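PDB 4JJO: cellulose binding protein from Clavibacter michiganensis, which probably binds cellulose through this two-domain expansin module, one part of a longer protein that is thought to hydrolyse beta-1,4-glucosidic linkages in cellulose and related glucans. Local coordinates for residues 31-36 with 81-86; 112-117 with 186-191. One frame throughout, in Å; residues are numbered along the deposited sequence.

Contact 1: 31-36 with 81-86; sequences DRMYVA and EEAFRA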
ATOM      1  N   ASP A  31      -3.751  14.394   0.573  1.00 29.51           N
ATOM      2  CA  ASP A  31      -3.926  15.064  -0.711  1.00 29.85           C
ATOM      3  C   ASP A  31      -5.116  14.494  -1.480  1.00 27.11           C
ATOM      4  O   ASP A  31      -5.463  14.989  -2.552  1.00 26.93           O
ATOM      5  CB  ASP A  31      -2.658  14.965  -1.564  1.00 31.09           C
ATOM      6  CG  ASP A  31      -2.293  13.531  -1.911  1.00 30.33           C
ATOM      7  OD1 ASP A  31      -3.102  12.620  -1.636  1.00 29.03           O
ATOM      8  OD2 ASP A  31      -1.196  13.314  -2.469  1.00 30.91           O
ATOM      9  N   ARG A  32      -5.726  13.445  -0.937  1.00 25.24           N
ATOM     10  CA  ARG A  32      -6.910  12.840  -1.541  1.00 24.25           C
ATOM     11  C   ARG A  32      -6.613  12.260  -2.917  1.00 22.60           C
ATOM     12  O   ARG A  32      -7.514  12.106  -3.741  1.00 19.92           O
ATOM     13  CB  ARG A  32      -8.047  13.859  -1.642  1.00 26.51           C
ATOM     14  CG  ARG A  32      -8.545  14.343  -0.297  1.00 29.07           C
ATOM     15  CD  ARG A  32      -8.790  13.157   0.602  1.00 29.22           C
ATOM     16  NE  ARG A  32      -9.503  13.500   1.829  1.00 31.96           N
ATOM     17  CZ  ARG A  32      -9.080  13.203   3.056  1.00 32.70           C
ATOM     18  NH1 ARG A  32      -7.939  12.557   3.246  1.00 32.34           N
ATOM     19  NH2 ARG A  32      -9.802  13.556   4.107  1.00 34.56           N
ATOM     20  N   MET A  33      -5.350  11.931  -3.156  1.00 22.62           N
ATOM     21  CA  MET A  33      -4.938  11.360  -4.431  1.00 21.68           C
ATOM     22  C   MET A  33      -4.732   9.861  -4.271  1.00 19.97           C
ATOM     23  O   MET A  33      -3.674   9.405  -3.836  1.00 19.79           O
ATOM     24  CB  MET A  33      -3.656  12.025  -4.928  1.00 22.49           C
ATOM     25  CG  MET A  33      -3.798  13.517  -5.193  1.00 24.26           C
ATOM     26  SD  MET A  33      -4.998  13.892  -6.488  1.00 26.10           S
ATOM     27  CE  MET A  33      -5.035  15.679  -6.417  1.00 42.91           C
ATOM     28  N   TYR A  34      -5.765   9.102  -4.616  1.00 18.85           N
ATOM     29  CA  TYR A  34      -5.726   7.653  -4.483  1.00 17.58           C
ATOM     30  C   TYR A  34      -6.533   7.009  -5.597  1.00 16.24           C
ATOM     31  O   TYR A  34      -7.184   7.702  -6.378  1.00 16.55           O
ATOM     32  CB  TYR A  34      -6.264   7.221  -3.119  1.00 17.09           C
ATOM     33  CG  TYR A  34      -7.666   7.702  -2.817  1.00 17.74           C
ATOM     34  CD1 TYR A  34      -8.771   6.941  -3.166  1.00 17.50           C
ATOM     35  CD2 TYR A  34      -7.881   8.909  -2.166  1.00 18.90           C
ATOM     36  CE1 TYR A  34     -10.053   7.374  -2.886  1.00 18.40           C
ATOM     37  CE2 TYR A  34      -9.156   9.349  -1.880  1.00 19.83           C
ATOM     38  CZ  TYR A  34     -10.237   8.578  -2.240  1.00 19.31           C
ATOM     39  OH  TYR A  34     -11.510   9.017  -1.957  1.00 20.41           O
ATOM     40  N   VAL A  35      -6.493   5.685  -5.665  1.00 15.05           N
ATOM     41  CA  VAL A  35      -7.113   4.970  -6.772  1.00 14.45           C
ATOM     42  C   VAL A  35      -7.457   3.540  -6.387  1.00 14.94           C
ATOM     43  O   VAL A  35      -6.776   2.924  -5.565  1.00 15.25           O
ATOM     44  CB  VAL A  35      -6.172   4.944  -7.993  1.00 14.37           C
ATOM     45  CG1 VAL A  35      -4.891   4.193  -7.658  1.00 13.78           C
ATOM     46  CG2 VAL A  35      -6.863   4.329  -9.199  1.00 14.83           C
ATOM     47  N   ALA A  36      -8.532   3.026  -6.979  1.00 14.63           N
ATOM     48  CA  ALA A  36      -8.877   1.620  -6.880  1.00 15.20           C
ATOM     49  C   ALA A  36      -8.545   0.960  -8.209  1.00 15.08           C
ATOM     50  O   ALA A  36      -8.894   1.476  -9.271  1.00 16.35           O
ATOM     51  CB  ALA A  36     -10.345   1.454  -6.563  1.00 15.95           C
ATOM     52  N   GLU A  81     -12.242  11.314  -6.551  1.00 21.06           N
ATOM     53  CA  GLU A  81     -12.854  12.467  -7.191  1.00 22.19           C
ATOM     54  C   GLU A  81     -11.806  13.547  -7.429  1.00 21.84           C
ATOM     55  O   GLU A  81     -11.807  14.207  -8.467  1.00 20.81           O
ATOM     56  CB  GLU A  81     -13.992  13.016  -6.329  1.00 25.98           C
ATOM     57  CG  GLU A  81     -15.211  12.109  -6.265  1.00 27.76           C
ATOM     58  CD  GLU A  81     -16.292  12.646  -5.348  1.00 31.58           C
ATOM     59  OE1 GLU A  81     -15.985  13.500  -4.489  1.00 33.42           O
ATOM     60  OE2 GLU A  81     -17.453  12.210  -5.487  1.00 33.00           O
ATOM     61  N   GLU A  82     -10.899  13.709  -6.471  1.00 22.61           N
ATOM     62  CA  GLU A  82      -9.912  14.781  -6.527  1.00 23.61           C
ATOM     63  C   GLU A  82      -8.877  14.556  -7.625  1.00 21.46           C
ATOM     64  O   GLU A  82      -8.479  15.499  -8.314  1.00 22.05           O
ATOM     65  CB  GLU A  82      -9.224  14.944  -5.170  1.00 25.90           C
ATOM     66  CG  GLU A  82     -10.136  15.513  -4.083  1.00 29.09           C
ATOM     67  CD  GLU A  82     -11.009  14.453  -3.424  1.00 29.57           C
ATOM     68  OE1 GLU A  82     -10.839  13.255  -3.736  1.00 27.73           O
ATOM     69  OE2 GLU A  82     -11.864  14.817  -2.590  1.00 32.19           O
ATOM     70  N   ALA A  83      -8.437  13.313  -7.784  1.00 18.78           N
ATOM     71  CA  ALA A  83      -7.508  12.973  -8.851  1.00 17.12           C
ATOM     72  C   ALA A  83      -8.192  13.125 -10.207  1.00 16.85           C
ATOM     73  O   ALA A  83      -7.602  13.630 -11.161  1.00 16.07           O
ATOM     74  CB  ALA A  83      -6.987  11.555  -8.674  1.00 15.71           C
ATOM     75  N   PHE A  84      -9.443  12.691 -10.279  1.00 17.07           N
ATOM     76  CA  PHE A  84     -10.215  12.773 -11.515  1.00 18.25           C
ATOM     77  C   PHE A  84     -10.410  14.220 -11.964  1.00 21.14           C
ATOM     78  O   PHE A  84     -10.307  14.523 -13.155  1.00 21.11           O
ATOM     79  CB  PHE A  84     -11.571  12.095 -11.325  1.00 18.35           C
ATOM     80  CG  PHE A  84     -12.357  11.947 -12.595  1.00 18.42           C
ATOM     81  CD1 PHE A  84     -12.369  10.744 -13.281  1.00 17.12           C
ATOM     82  CD2 PHE A  84     -13.079  13.006 -13.099  1.00 20.29           C
ATOM     83  CE1 PHE A  84     -13.092  10.604 -14.443  1.00 17.91           C
ATOM     84  CE2 PHE A  84     -13.802  12.872 -14.266  1.00 20.98           C
ATOM     85  CZ  PHE A  84     -13.807  11.670 -14.940  1.00 19.40           C
ATOM     86  N   ARG A  85     -10.684  15.112 -11.015  1.00 23.99           N
ATOM     87  CA  ARG A  85     -10.894  16.523 -11.335  1.00 26.99           C
ATOM     88  C   ARG A  85      -9.614  17.174 -11.843  1.00 26.13           C
ATOM     89  O   ARG A  85      -9.659  18.117 -12.631  1.00 25.69           O
ATOM     90  CB  ARG A  85     -11.401  17.295 -10.114  1.00 31.00           C
ATOM     91  CG  ARG A  85     -12.795  16.916  -9.668  1.00 33.61           C
ATOM     92  CD  ARG A  85     -13.445  18.047  -8.897  1.00 37.79           C
ATOM     93  NE  ARG A  85     -14.706  17.632  -8.292  1.00 40.43           N
ATOM     94  CZ  ARG A  85     -14.836  17.165  -7.052  1.00 42.18           C
ATOM     95  NH1 ARG A  85     -13.782  17.050  -6.251  1.00 42.15           N
ATOM     96  NH2 ARG A  85     -16.033  16.812  -6.609  1.00 43.85           N
ATOM     97  N   ALA A  86      -8.475  16.674 -11.379  1.00 28.44           N
ATOM     98  CA  ALA A  86      -7.190  17.230 -11.776  1.00 27.51           C
ATOM     99  C   ALA A  86      -6.881  16.862 -13.220  1.00 23.95           C
ATOM    100  O   ALA A  86      -6.200  17.604 -13.929  1.00 24.02           O
ATOM    101  CB  ALA A  86      -6.097  16.723 -10.860  1.00 30.16           C
TER
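Glu82, in the first turn of helix 81-87, lies alongside Arg32, and the two side chains point the same way. The meeting is of carbon with carboxylate: Arg32 CB rests 3.5 Å from Glu82 CD, and Glu82 CB approaches the backbone O of Arg32 at 3.6 Å. A bend at chi2 (83°) turns CD of Glu82 back over the arginine's aliphatic base. The charged ends do not join: Arg32 NE stays 5.2 Å from Glu82 OE2, and Arg32 NH1 instead bonds Pro29 O. The guanidinium and carboxylate planes are turned 74° apart. At that separation any attraction between the charges would be weak and long-range. The carbonyl O of Glu82 has Met33 CE at 3.9 Å.

Next along the helix, Ala83 receives the sulfur of Met33, whose SD lies 3.6 Å from Ala83 CA and 3.8 Å from Ala83 CB. This thioether-on-alanine packing is the apolar part of an interface that buries 259 Å² in total. The backbone of Met33 is steadied by an Asx turn, its N donating to Asp31 OD1 over 2.8 Å from above the carboxylate plane.

Ser80, just ahead of the helix, ties both segments together: its OG is hydrogen-bonded to Ala83 N and to Arg32 O. Strand 34-38 runs between strand 76-80, antiparallel to it, and strand 59-69, parallel to it, in the double-psi beta-barrel domain of expansins. Helix 81-87 follows directly from strand 76-80 and packs Ala83 against Val63 of strand 59-69, while Phe84 meets His9 of strand 3-10 edge-to-face.

Contact 2: 112-117 with 186-191; sequences IRVKEG and MAPGEI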
ATOM      1  N   ILE A 112       5.709   0.461  10.425  1.00 13.75           N
ATOM      2  CA  ILE A 112       5.007  -0.793  10.649  1.00 14.12           C
ATOM      3  C   ILE A 112       3.828  -0.543  11.570  1.00 14.52           C
ATOM      4  O   ILE A 112       3.983   0.089  12.618  1.00 16.45           O
ATOM      5  CB  ILE A 112       5.922  -1.835  11.317  1.00 15.00           C
ATOM      6  CG1 ILE A 112       7.122  -2.162  10.426  1.00 15.35           C
ATOM      7  CG2 ILE A 112       5.144  -3.101  11.656  1.00 14.99           C
ATOM      8  CD1 ILE A 112       6.761  -2.672   9.059  1.00 15.63           C
ATOM      9  N   ARG A 113       2.652  -1.023  11.181  1.00 13.79           N
ATOM     10  CA  ARG A 113       1.503  -1.004  12.074  1.00 15.00           C
ATOM     11  C   ARG A 113       1.080  -2.425  12.399  1.00 15.67           C
ATOM     12  O   ARG A 113       0.716  -3.199  11.511  1.00 14.16           O
ATOM     13  CB  ARG A 113       0.324  -0.236  11.471  1.00 15.88           C
ATOM     14  CG  ARG A 113      -0.912  -0.272  12.363  1.00 17.16           C
ATOM     15  CD  ARG A 113      -1.996   0.704  11.935  1.00 18.88           C
ATOM     16  NE  ARG A 113      -2.529   0.405  10.609  1.00 18.66           N
ATOM     17  CZ  ARG A 113      -3.754   0.724  10.200  1.00 20.07           C
ATOM     18  NH1 ARG A 113      -4.594   1.353  11.010  1.00 21.15           N
ATOM     19  NH2 ARG A 113      -4.143   0.409   8.972  1.00 20.35           N
ATOM     20  N   VAL A 114       1.144  -2.769  13.678  1.00 16.37           N
ATOM     21  CA  VAL A 114       0.636  -4.049  14.136  1.00 17.03           C
ATOM     22  C   VAL A 114      -0.884  -3.978  14.118  1.00 17.25           C
ATOM     23  O   VAL A 114      -1.468  -2.995  14.574  1.00 18.85           O
ATOM     24  CB  VAL A 114       1.118  -4.375  15.558  1.00 18.39           C
ATOM     25  CG1 VAL A 114       0.531  -5.693  16.022  1.00 19.14           C
ATOM     26  CG2 VAL A 114       2.637  -4.422  15.606  1.00 18.55           C
ATOM     27  N   LYS A 115      -1.522  -5.011  13.581  1.00 16.57           N
ATOM     28  CA  LYS A 115      -2.972  -5.041  13.488  1.00 16.45           C
ATOM     29  C   LYS A 115      -3.591  -5.112  14.874  1.00 17.75           C
ATOM     30  O   LYS A 115      -3.065  -5.784  15.763  1.00 18.23           O
ATOM     31  CB  LYS A 115      -3.431  -6.251  12.677  1.00 16.47           C
ATOM     32  CG  LYS A 115      -4.905  -6.198  12.312  1.00 17.64           C
ATOM     33  CD  LYS A 115      -5.363  -7.440  11.573  1.00 18.91           C
ATOM     34  CE  LYS A 115      -6.800  -7.271  11.105  1.00 20.89           C
ATOM     35  NZ  LYS A 115      -7.396  -8.518  10.553  1.00 21.96           N
ATOM     36  N   GLU A 116      -4.707  -4.419  15.062  1.00 17.95           N
ATOM     37  CA  GLU A 116      -5.474  -4.499  16.298  0.56 19.30           C
ATOM     38  C   GLU A 116      -5.758  -5.966  16.602  1.00 18.91           C
ATOM     39  O   GLU A 116      -6.103  -6.721  15.692  1.00 18.26           O
ATOM     40  CB  GLU A 116      -6.799  -3.745  16.146  0.56 20.95           C
ATOM     41  CG  GLU A 116      -6.681  -2.223  16.109  0.56 22.14           C
ATOM     42  CD  GLU A 116      -6.336  -1.680  14.731  0.56 21.83           C
ATOM     43  OE1 GLU A 116      -6.111  -2.482  13.798  0.56 20.51           O
ATOM     44  OE2 GLU A 116      -6.295  -0.441  14.580  0.56 22.76           O
ATOM     45  N   GLY A 117      -5.634  -6.364  17.864  1.00 18.73           N
ATOM     46  CA  GLY A 117      -5.909  -7.735  18.254  1.00 19.14           C
ATOM     47  C   GLY A 117      -4.703  -8.654  18.228  1.00 17.79           C
ATOM     48  O   GLY A 117      -4.768  -9.778  18.726  1.00 18.25           O
ATOM     49  N   MET A 186       5.066  -4.901  20.377  1.00 24.25           N
ATOM     50  CA  MET A 186       3.751  -5.484  20.182  1.00 23.83           C
ATOM     51  C   MET A 186       2.739  -4.436  20.607  1.00 24.22           C
ATOM     52  O   MET A 186       2.194  -4.486  21.713  1.00 26.67           O
ATOM     53  CB  MET A 186       3.604  -6.760  21.007  1.00 26.14           C
ATOM     54  CG  MET A 186       2.221  -7.391  20.953  1.00 26.45           C
ATOM     55  SD  MET A 186       1.656  -7.744  19.277  1.00 28.81           S
ATOM     56  CE  MET A 186       2.985  -8.781  18.680  1.00 43.19           C
ATOM     57  N   ALA A 187       2.509  -3.477  19.718  1.00 23.00           N
ATOM     58  CA  ALA A 187       1.679  -2.319  20.012  1.00 23.04           C
ATOM     59  C   ALA A 187       0.566  -2.192  18.976  1.00 21.45           C
ATOM     60  O   ALA A 187       0.639  -1.361  18.068  1.00 19.64           O
ATOM     61  CB  ALA A 187       2.528  -1.069  20.024  1.00 23.36           C
ATOM     62  N   PRO A 188      -0.477  -3.017  19.113  1.00 21.67           N
ATOM     63  CA  PRO A 188      -1.585  -3.050  18.157  1.00 20.70           C
ATOM     64  C   PRO A 188      -2.193  -1.673  17.900  1.00 21.04           C
ATOM     65  O   PRO A 188      -2.505  -0.941  18.843  1.00 22.12           O
ATOM     66  CB  PRO A 188      -2.600  -3.970  18.839  1.00 21.69           C
ATOM     67  CG  PRO A 188      -1.784  -4.833  19.720  1.00 23.11           C
ATOM     68  CD  PRO A 188      -0.680  -3.965  20.221  1.00 23.42           C
ATOM     69  N   GLY A 189      -2.345  -1.329  16.626  1.00 20.44           N
ATOM     70  CA  GLY A 189      -2.966  -0.077  16.233  1.00 20.48           C
ATOM     71  C   GLY A 189      -1.995   1.070  16.024  1.00 21.33           C
ATOM     72  O   GLY A 189      -2.315   2.041  15.339  1.00 21.85           O
ATOM     73  N   GLU A 190      -0.808   0.961  16.609  1.00 21.42           N
ATOM     74  CA  GLU A 190       0.164   2.045  16.554  1.00 21.44           C
ATOM     75  C   GLU A 190       0.953   2.042  15.254  1.00 18.51           C
ATOM     76  O   GLU A 190       1.420   0.998  14.804  1.00 17.14           O
ATOM     77  CB  GLU A 190       1.136   1.934  17.724  1.00 24.09           C
ATOM     78  CG  GLU A 190       2.092   3.107  17.831  1.00 26.00           C
ATOM     79  CD  GLU A 190       2.945   3.053  19.078  1.00 29.54           C
ATOM     80  OE1 GLU A 190       2.592   2.307  20.016  1.00 31.68           O
ATOM     81  OE2 GLU A 190       3.976   3.756  19.120  1.00 30.31           O
ATOM     82  N   ILE A 191       1.102   3.220  14.657  1.00 18.53           N
ATOM     83  CA  ILE A 191       2.002   3.385  13.524  1.00 17.00           C
ATOM     84  C   ILE A 191       3.405   3.620  14.060  1.00 16.70           C
ATOM     85  O   ILE A 191       3.705   4.688  14.597  1.00 17.36           O
ATOM     86  CB  ILE A 191       1.585   4.558  12.619  1.00 16.95           C
ATOM     87  CG1 ILE A 191       0.195   4.302  12.031  1.00 18.24           C
ATOM     88  CG2 ILE A 191       2.599   4.745  11.501  1.00 16.74           C
ATOM     89  CD1 ILE A 191      -0.410   5.499  11.329  1.00 19.39           C
TER
HETATM   90  O   HOH W   1      -4.683   1.888  13.700  1.00 31.43           O
HETATM   91  O   HOH W   2       2.173  -1.147  15.888  1.00 16.18           O
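The guanidinium of Arg113 meets Gly189 through a water that lies at the edge of the group, in its plane: NH1 donates to water 1 over 2.7 Å, and the water donates onward to Gly189 O at 2.9 Å. The same water donates to OE2 of Glu116, a bond seen in the conformer described here; a second is deposited, so it is less certain. Further contacts hold the guanidinium, with NH1 also bonded to Ile18 O and NH2 to Gln126 OE1. Further back along the side chain, Arg113 CD lies 3.7 Å from Gly189 O.

Residues 187-190 form a type II beta turn, closed by Glu190 N on Ala187 O. Gly189, at its third position, has a positive phi (92°) that suits a residue without a side chain. Its N donates to Val114 O at 2.8 Å in a nearly straight bond, 177° at the hydrogen, tying the turn to the end of strand 111-114. In the C-terminal expansin domain, this strand pairs antiparallel with strand 191-193 at the border of the sheet. Val114 N does not reach the turn directly; it donates to water 2 at 2.9 Å, which donates in turn to Ala187 O at 2.7 Å.

Pro188 CB lies 3.6 Å from the carbonyl O of Lys115 and near Glu116 CA. Apolar contacts add to these polar ones. The Val114 and Met186 side chains cross at about a right angle, and CG1 of Val114, anti to the backbone N (chi1 178°), comes 4.0 Å from Met186 SD. CG1 also approaches CA and CG of Pro188.

Contact 1 closes before contact 2 opens along the chain, and the two belong to different domains. Their centres are 28 Å apart, with about 13 Å between nearest atoms, and they share no sheet. Residues 31-36 and 81-86 join a short helix to the six-stranded double-psi barrel domain, whereas 112-117 and 186-191 set the loop that precedes strand 191-193 against the end of strand 111-114, in the eight-stranded antiparallel sheet. The domains are nonetheless connected near contact 2, where Arg113 bonds Ile18 and touches Pro26, both from the N-terminal part of the chain. Each contact thus lies within one domain, in the two-domain layout characteristic of expansins.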